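PDB 1LFP: hypothetical protein AQ_1575 from Aquifex aeolicus, which probably binds DNA and may regulate transcription, as a cytoplasmic member of the TACO1 family. Local coordinates for residues A19-E31 with N223-I235. Residues are numbered along the deposited sequence; the frame is centred on the assembly and turned at random.
Sequences AQRGKLFSKLIRE and NALEELDDVQQVI
The guanidinium of Arg-30 meets the Leu-228 to Val-231 turn obliquely: NH2 forms a salt bridge with Asp-230 OD1 at 3.2 Å, the guanidinium and carboxylate planes 72° apart. Asp-229 O also approaches it obliquely, while Ser-26 O of its own helix lies in plane at its edge. The other carboxylate oxygen, Asp-230 OD2, is held by Thr-109 and Arg-108 of helix 106-119, so the acidic group ties both helices to the turn. The amide of Gln-232 is turned steeply against the guanidinium and lies against Arg-30 CB; its NE2 donates to Lys-27 O at 3.2 Å in a nearly straight bond (164°), the acceptor within the amide plane. Lys-27 O thereby takes a second donor beside the helical Glu-31 N. The two side chains run antiparallel alongside one another, Lys-27 toward the turn and Gln-232 back toward the helix. Lys-27 is stretched straight from CG on (chi2 -178°), which carries its ammonium across to the end of helix 212-226, where NZ donates to Glu-226 O at 2.7 Å in the carbonyl plane, makes a salt bridge with Glu-226 OE2 on its anti side at 3.0 Å, and adds a weak bond to Leu-228 O. A methionine in its place would probably leave Glu-226 without its charged mate and the carbonyls of Glu-226 and Leu-228 without this donor. At the solvent-accessible margin, a water bridges Gln-20 NE2 and Glu-227 OE2, whose flat groups are nearly coplanar; Lys-23 NZ grips Gln-20 OE1 at 2.6 Å. Helix 21-39 of the N-terminal family region is thus pinned by polar side chains to a helix-to-strand connection, a type I beta turn leading into a classic beta bulge in which Gln-232 and Gln-233 lie opposite the single residue Leu-100 of the neighbouring strand 95-103.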
ATOM      1  N   ALA A  19      -2.779 -10.841 -16.298  1.00 54.11           N
ATOM      2  CA  ALA A  19      -4.201 -10.572 -16.175  1.00 50.99           C
ATOM      3  C   ALA A  19      -4.445  -9.340 -15.319  1.00 48.64           C
ATOM      4  O   ALA A  19      -5.376  -8.575 -15.559  1.00 48.69           O
ATOM      5  CB  ALA A  19      -4.897 -11.763 -15.564  1.00 54.52           C
ATOM      6  N   GLN A  20      -3.584  -9.155 -14.328  1.00 45.39           N
ATOM      7  CA  GLN A  20      -3.695  -8.062 -13.378  1.00 42.60           C
ATOM      8  C   GLN A  20      -3.026  -6.727 -13.704  1.00 38.90           C
ATOM      9  O   GLN A  20      -3.114  -5.801 -12.905  1.00 37.83           O
ATOM     10  CB  GLN A  20      -3.174  -8.548 -12.016  1.00 54.48           C
ATOM     11  CG  GLN A  20      -4.097  -9.533 -11.305  1.00 56.04           C
ATOM     12  CD  GLN A  20      -5.381  -8.872 -10.842  1.00 57.51           C
ATOM     13  OE1 GLN A  20      -6.188  -8.414 -11.654  1.00 58.51           O
ATOM     14  NE2 GLN A  20      -5.570  -8.802  -9.528  1.00 59.02           N
ATOM     15  N   ARG A  21      -2.378  -6.607 -14.860  1.00 33.95           N
ATOM     16  CA  ARG A  21      -1.664  -5.377 -15.171  1.00 30.07           C
ATOM     17  C   ARG A  21      -2.465  -4.089 -15.309  1.00 22.68           C
ATOM     18  O   ARG A  21      -1.992  -3.041 -14.868  1.00 18.33           O
ATOM     19  CB  ARG A  21      -0.769  -5.566 -16.408  1.00 45.66           C
ATOM     20  CG  ARG A  21      -1.194  -6.660 -17.371  1.00 55.06           C
ATOM     21  CD  ARG A  21      -0.066  -6.918 -18.376  1.00 62.61           C
ATOM     22  NE  ARG A  21      -0.355  -7.996 -19.318  1.00 70.28           N
ATOM     23  CZ  ARG A  21      -1.418  -8.032 -20.118  1.00 74.97           C
ATOM     24  NH1 ARG A  21      -2.307  -7.048 -20.096  1.00 77.85           N
ATOM     25  NH2 ARG A  21      -1.592  -9.056 -20.944  1.00 78.16           N
ATOM     26  N   GLY A  22      -3.642  -4.157 -15.920  1.00 22.48           N
ATOM     27  CA  GLY A  22      -4.467  -2.959 -16.080  1.00 17.15           C
ATOM     28  C   GLY A  22      -4.776  -2.387 -14.712  1.00 17.71           C
ATOM     29  O   GLY A  22      -4.672  -1.179 -14.473  1.00 17.76           O
ATOM     30  N   LYS A  23      -5.163  -3.255 -13.799  1.00 17.50           N
ATOM     31  CA  LYS A  23      -5.477  -2.830 -12.441  1.00 18.68           C
ATOM     32  C   LYS A  23      -4.282  -2.218 -11.739  1.00 17.50           C
ATOM     33  O   LYS A  23      -4.382  -1.149 -11.082  1.00 20.27           O
ATOM     34  CB  LYS A  23      -6.008  -4.021 -11.639  1.00 33.90           C
ATOM     35  CG  LYS A  23      -7.520  -4.176 -11.713  1.00 43.24           C
ATOM     36  CD  LYS A  23      -7.940  -5.637 -11.815  1.00 47.47           C
ATOM     37  CE  LYS A  23      -7.743  -6.119 -13.236  1.00 53.05           C
ATOM     38  NZ  LYS A  23      -7.844  -7.596 -13.433  1.00 57.41           N
ATOM     39  N   LEU A  24      -3.134  -2.872 -11.864  1.00 16.59           N
ATOM     40  CA  LEU A  24      -1.916  -2.367 -11.246  1.00 17.53           C
ATOM     41  C   LEU A  24      -1.533  -0.995 -11.852  1.00 17.34           C
ATOM     42  O   LEU A  24      -1.234  -0.027 -11.133  1.00 18.73           O
ATOM     43  CB  LEU A  24      -0.783  -3.349 -11.476  1.00 23.52           C
ATOM     44  CG  LEU A  24       0.570  -2.911 -10.934  1.00 25.34           C
ATOM     45  CD1 LEU A  24       0.565  -3.068  -9.443  1.00 27.36           C
ATOM     46  CD2 LEU A  24       1.707  -3.694 -11.623  1.00 28.84           C
ATOM     47  N   PHE A  25      -1.541  -0.914 -13.169  1.00 14.82           N
ATOM     48  CA  PHE A  25      -1.192   0.354 -13.832  1.00 16.49           C
ATOM     49  C   PHE A  25      -2.150   1.466 -13.486  1.00 17.68           C
ATOM     50  O   PHE A  25      -1.762   2.648 -13.419  1.00 18.39           O
ATOM     51  CB  PHE A  25      -1.158   0.170 -15.342  1.00 18.37           C
ATOM     52  CG  PHE A  25      -0.020  -0.696 -15.813  1.00 15.61           C
ATOM     53  CD1 PHE A  25       0.091  -1.053 -17.155  1.00 14.66           C
ATOM     54  CD2 PHE A  25       0.978  -1.090 -14.925  1.00 20.25           C
ATOM     55  CE1 PHE A  25       1.216  -1.795 -17.604  1.00 16.82           C
ATOM     56  CE2 PHE A  25       2.087  -1.820 -15.354  1.00 18.86           C
ATOM     57  CZ  PHE A  25       2.206  -2.170 -16.696  1.00 20.45           C
ATOM     58  N   SER A  26      -3.409   1.106 -13.304  1.00 16.54           N
ATOM     59  CA  SER A  26      -4.397   2.110 -12.961  1.00 18.29           C
ATOM     60  C   SER A  26      -3.980   2.748 -11.637  1.00 17.63           C
ATOM     61  O   SER A  26      -4.022   3.968 -11.486  1.00 17.33           O
ATOM     62  CB  SER A  26      -5.779   1.470 -12.889  1.00 20.32           C
ATOM     63  OG  SER A  26      -6.730   2.421 -12.437  1.00 28.76           O
ATOM     64  N   LYS A  27      -3.557   1.922 -10.684  1.00 16.55           N
ATOM     65  CA  LYS A  27      -3.126   2.409  -9.383  1.00 17.39           C
ATOM     66  C   LYS A  27      -1.801   3.157  -9.499  1.00 17.60           C
ATOM     67  O   LYS A  27      -1.587   4.162  -8.802  1.00 18.33           O
ATOM     68  CB  LYS A  27      -3.053   1.229  -8.396  1.00 20.19           C
ATOM     69  CG  LYS A  27      -4.476   0.650  -8.159  1.00 19.42           C
ATOM     70  CD  LYS A  27      -4.594  -0.506  -7.166  1.00 25.80           C
ATOM     71  CE  LYS A  27      -6.106  -0.819  -6.913  1.00 24.29           C
ATOM     72  NZ  LYS A  27      -6.293  -1.861  -5.881  1.00 30.32           N
ATOM     73  N   LEU A  28      -0.904   2.715 -10.387  1.00 14.82           N
ATOM     74  CA  LEU A  28       0.346   3.457 -10.496  1.00 15.23           C
ATOM     75  C   LEU A  28       0.091   4.842 -11.109  1.00 15.04           C
ATOM     76  O   LEU A  28       0.747   5.815 -10.742  1.00 15.33           O
ATOM     77  CB  LEU A  28       1.362   2.680 -11.319  1.00 24.39           C
ATOM     78  CG  LEU A  28       2.117   1.597 -10.520  1.00 29.28           C
ATOM     79  CD1 LEU A  28       3.145   2.252  -9.628  1.00 32.02           C
ATOM     80  CD2 LEU A  28       1.175   0.779  -9.686  1.00 33.51           C
ATOM     81  N   ILE A  29      -0.844   4.900 -12.045  1.00 15.57           N
ATOM     82  CA  ILE A  29      -1.220   6.160 -12.693  1.00 14.50           C
ATOM     83  C   ILE A  29      -1.769   7.113 -11.622  1.00 14.66           C
ATOM     84  O   ILE A  29      -1.411   8.314 -11.594  1.00 18.33           O
ATOM     85  CB  ILE A  29      -2.299   5.894 -13.753  1.00 16.97           C
ATOM     86  CG1 ILE A  29      -1.653   5.158 -14.948  1.00 17.50           C
ATOM     87  CG2 ILE A  29      -2.965   7.217 -14.149  1.00 18.50           C
ATOM     88  CD1 ILE A  29      -2.598   4.808 -16.058  1.00 18.36           C
ATOM     89  N   ARG A  30      -2.647   6.606 -10.753  1.00 16.26           N
ATOM     90  CA  ARG A  30      -3.222   7.426  -9.672  1.00 17.84           C
ATOM     91  C   ARG A  30      -2.132   8.009  -8.777  1.00 17.27           C
ATOM     92  O   ARG A  30      -2.174   9.188  -8.432  1.00 17.00           O
ATOM     93  CB  ARG A  30      -4.137   6.583  -8.785  1.00 26.09           C
ATOM     94  CG  ARG A  30      -5.574   6.973  -8.788  1.00 33.63           C
ATOM     95  CD  ARG A  30      -6.176   6.676 -10.093  1.00 32.69           C
ATOM     96  NE  ARG A  30      -7.616   6.505  -9.958  1.00 35.88           N
ATOM     97  CZ  ARG A  30      -8.239   5.342 -10.054  1.00 38.36           C
ATOM     98  NH1 ARG A  30      -7.543   4.240 -10.297  1.00 41.32           N
ATOM     99  NH2 ARG A  30      -9.557   5.276  -9.891  1.00 41.49           N
ATOM    100  N   GLU A  31      -1.168   7.174  -8.375  1.00 14.60           N
ATOM    101  CA  GLU A  31      -0.061   7.622  -7.526  1.00 16.02           C
ATOM    102  C   GLU A  31       0.739   8.735  -8.186  1.00 15.60           C
ATOM    103  O   GLU A  31       1.114   9.729  -7.533  1.00 16.10           O
ATOM    104  CB  GLU A  31       0.809   6.424  -7.132  1.00 23.04           C
ATOM    105  CG  GLU A  31       2.087   6.741  -6.358  1.00 22.28           C
ATOM    106  CD  GLU A  31       1.900   7.477  -5.007  1.00 26.31           C
ATOM    107  OE1 GLU A  31       2.927   7.958  -4.490  1.00 27.24           O
ATOM    108  OE2 GLU A  31       0.784   7.563  -4.431  1.00 26.60           O
ATOM    109  N   ASN A 223      -9.716  -8.462   0.687  1.00 22.55           N
ATOM    110  CA  ASN A 223      -9.516  -8.758  -0.735  1.00 22.81           C
ATOM    111  C   ASN A 223     -10.498  -7.953  -1.586  1.00 22.97           C
ATOM    112  O   ASN A 223     -10.143  -7.483  -2.666  1.00 25.08           O
ATOM    113  CB  ASN A 223      -9.788 -10.233  -1.033  1.00 29.24           C
ATOM    114  CG  ASN A 223      -8.707 -11.148  -0.537  1.00 29.61           C
ATOM    115  OD1 ASN A 223      -8.931 -12.357  -0.387  1.00 35.90           O
ATOM    116  ND2 ASN A 223      -7.523 -10.599  -0.283  1.00 30.66           N
ATOM    117  N   ALA A 224     -11.729  -7.814  -1.095  1.00 22.54           N
ATOM    118  CA  ALA A 224     -12.760  -7.094  -1.823  1.00 24.91           C
ATOM    119  C   ALA A 224     -12.373  -5.616  -1.898  1.00 26.81           C
ATOM    120  O   ALA A 224     -12.536  -4.971  -2.945  1.00 28.41           O
ATOM    121  CB  ALA A 224     -14.115  -7.291  -1.140  1.00 19.56           C
ATOM    122  N   LEU A 225     -11.840  -5.066  -0.807  1.00 24.77           N
ATOM    123  CA  LEU A 225     -11.432  -3.660  -0.855  1.00 26.81           C
ATOM    124  C   LEU A 225     -10.298  -3.452  -1.865  1.00 30.08           C
ATOM    125  O   LEU A 225     -10.236  -2.434  -2.562  1.00 28.08           O
ATOM    126  CB  LEU A 225     -10.986  -3.187   0.528  1.00 26.33           C
ATOM    127  CG  LEU A 225     -12.115  -3.154   1.559  1.00 24.78           C
ATOM    128  CD1 LEU A 225     -11.507  -3.080   2.958  1.00 23.81           C
ATOM    129  CD2 LEU A 225     -13.036  -1.948   1.286  1.00 21.75           C
ATOM    130  N   GLU A 226      -9.403  -4.428  -1.940  1.00 28.46           N
ATOM    131  CA  GLU A 226      -8.272  -4.350  -2.858  1.00 33.31           C
ATOM    132  C   GLU A 226      -8.745  -4.345  -4.314  1.00 33.43           C
ATOM    133  O   GLU A 226      -8.084  -3.783  -5.197  1.00 35.23           O
ATOM    134  CB  GLU A 226      -7.335  -5.545  -2.616  1.00 48.94           C
ATOM    135  CG  GLU A 226      -6.022  -5.464  -3.375  1.00 54.72           C
ATOM    136  CD  GLU A 226      -5.164  -4.310  -2.900  1.00 56.77           C
ATOM    137  OE1 GLU A 226      -4.689  -4.369  -1.742  1.00 58.16           O
ATOM    138  OE2 GLU A 226      -4.976  -3.347  -3.677  1.00 58.21           O
ATOM    139  N   GLU A 227      -9.898  -4.950  -4.572  1.00 49.20           N
ATOM    140  CA  GLU A 227     -10.406  -5.013  -5.933  1.00 48.92           C
ATOM    141  C   GLU A 227     -11.024  -3.726  -6.449  1.00 48.49           C
ATOM    142  O   GLU A 227     -11.497  -3.676  -7.588  1.00 49.31           O
ATOM    143  CB  GLU A 227     -11.396  -6.172  -6.076  1.00 46.39           C
ATOM    144  CG  GLU A 227     -10.714  -7.535  -5.998  1.00 50.94           C
ATOM    145  CD  GLU A 227      -9.633  -7.706  -7.058  1.00 53.07           C
ATOM    146  OE1 GLU A 227      -9.972  -7.701  -8.263  1.00 54.09           O
ATOM    147  OE2 GLU A 227      -8.446  -7.842  -6.687  1.00 54.90           O
ATOM    148  N   LEU A 228     -11.030  -2.689  -5.618  1.00 31.71           N
ATOM    149  CA  LEU A 228     -11.570  -1.414  -6.033  1.00 29.53           C
ATOM    150  C   LEU A 228     -10.428  -0.605  -6.619  1.00 27.47           C
ATOM    151  O   LEU A 228      -9.324  -0.506  -6.035  1.00 24.39           O
ATOM    152  CB  LEU A 228     -12.192  -0.661  -4.841  1.00 33.95           C
ATOM    153  CG  LEU A 228     -13.305  -1.397  -4.095  1.00 34.29           C
ATOM    154  CD1 LEU A 228     -13.816  -0.529  -2.948  1.00 33.19           C
ATOM    155  CD2 LEU A 228     -14.430  -1.748  -5.052  1.00 32.92           C
ATOM    156  N   ASP A 229     -10.689  -0.059  -7.799  1.00 28.77           N
ATOM    157  CA  ASP A 229      -9.736   0.765  -8.515  1.00 26.58           C
ATOM    158  C   ASP A 229      -9.365   1.958  -7.656  1.00 24.75           C
ATOM    159  O   ASP A 229      -8.257   2.454  -7.708  1.00 21.01           O
ATOM    160  CB  ASP A 229     -10.359   1.293  -9.812  1.00 39.62           C
ATOM    161  CG  ASP A 229     -10.231   0.321 -10.965  1.00 41.75           C
ATOM    162  OD1 ASP A 229     -10.956   0.511 -11.964  1.00 45.00           O
ATOM    163  OD2 ASP A 229      -9.412  -0.623 -10.875  1.00 42.87           O
ATOM    164  N   ASP A 230     -10.318   2.429  -6.872  1.00 23.51           N
ATOM    165  CA  ASP A 230     -10.053   3.604  -6.024  1.00 20.31           C
ATOM    166  C   ASP A 230      -9.144   3.266  -4.844  1.00 20.60           C
ATOM    167  O   ASP A 230      -8.606   4.158  -4.199  1.00 19.26           O
ATOM    168  CB  ASP A 230     -11.363   4.182  -5.460  1.00 22.52           C
ATOM    169  CG  ASP A 230     -12.277   4.785  -6.531  1.00 23.19           C
ATOM    170  OD1 ASP A 230     -11.782   5.246  -7.577  1.00 26.92           O
ATOM    171  OD2 ASP A 230     -13.511   4.828  -6.305  1.00 24.55           O
ATOM    172  N   VAL A 231      -8.975   1.984  -4.527  1.00 21.90           N
ATOM    173  CA  VAL A 231      -8.152   1.658  -3.369  1.00 21.19           C
ATOM    174  C   VAL A 231      -6.666   1.446  -3.685  1.00 22.48           C
ATOM    175  O   VAL A 231      -6.338   0.695  -4.596  1.00 23.58           O
ATOM    176  CB  VAL A 231      -8.696   0.362  -2.632  1.00 20.90           C
ATOM    177  CG1 VAL A 231      -7.838   0.061  -1.432  1.00 22.11           C
ATOM    178  CG2 VAL A 231     -10.174   0.570  -2.209  1.00 19.98           C
ATOM    179  N   GLN A 232      -5.789   2.116  -2.935  1.00 19.66           N
ATOM    180  CA  GLN A 232      -4.330   2.001  -3.103  1.00 19.12           C
ATOM    181  C   GLN A 232      -3.754   1.041  -2.069  1.00 17.55           C
ATOM    182  O   GLN A 232      -2.879   0.217  -2.373  1.00 18.63           O
ATOM    183  CB  GLN A 232      -3.609   3.347  -2.896  1.00 22.89           C
ATOM    184  CG  GLN A 232      -3.838   4.430  -3.953  1.00 23.54           C
ATOM    185  CD  GLN A 232      -2.991   4.270  -5.213  1.00 26.28           C
ATOM    186  OE1 GLN A 232      -1.759   4.100  -5.169  1.00 26.48           O
ATOM    187  NE2 GLN A 232      -3.654   4.335  -6.338  1.00 24.50           N
ATOM    188  N   GLN A 233      -4.213   1.182  -0.835  1.00 16.73           N
ATOM    189  CA  GLN A 233      -3.704   0.348   0.229  1.00 14.81           C
ATOM    190  C   GLN A 233      -4.744  -0.046   1.229  1.00 14.07           C
ATOM    191  O   GLN A 233      -5.607   0.727   1.571  1.00 13.43           O
ATOM    192  CB  GLN A 233      -2.628   1.064   1.025  1.00 15.84           C
ATOM    193  CG  GLN A 233      -1.327   1.414   0.279  1.00 19.65           C
ATOM    194  CD  GLN A 233      -0.315   2.020   1.238  1.00 23.44           C
ATOM    195  OE1 GLN A 233       0.162   3.151   1.056  1.00 23.45           O
ATOM    196  NE2 GLN A 233       0.003   1.274   2.282  1.00 19.34           N
ATOM    197  N   VAL A 234      -4.637  -1.265   1.733  1.00 14.75           N
ATOM    198  CA  VAL A 234      -5.583  -1.704   2.768  1.00 16.19           C
ATOM    199  C   VAL A 234      -4.699  -2.224   3.908  1.00 16.51           C
ATOM    200  O   VAL A 234      -3.799  -3.021   3.655  1.00 16.51           O
ATOM    201  CB  VAL A 234      -6.429  -2.871   2.297  1.00 17.31           C
ATOM    202  CG1 VAL A 234      -7.256  -3.355   3.445  1.00 14.90           C
ATOM    203  CG2 VAL A 234      -7.335  -2.442   1.134  1.00 17.82           C
ATOM    204  N   ILE A 235      -4.938  -1.767   5.124  1.00 16.20           N
ATOM    205  CA  ILE A 235      -4.166  -2.166   6.309  1.00 18.34           C
ATOM    206  C   ILE A 235      -5.095  -2.639   7.410  1.00 19.27           C
ATOM    207  O   ILE A 235      -6.120  -2.027   7.668  1.00 19.44           O
ATOM    208  CB  ILE A 235      -3.318  -0.998   6.886  1.00 21.00           C
ATOM    209  CG1 ILE A 235      -2.545  -0.285   5.763  1.00 20.67           C
ATOM    210  CG2 ILE A 235      -2.293  -1.559   7.896  1.00 23.55           C
ATOM    211  CD1 ILE A 235      -2.956   1.188   5.567  1.00 23.53           C
TER
HETATM  212  O   HOH W   1      -6.613  -6.912  -8.197  1.00 54.92           O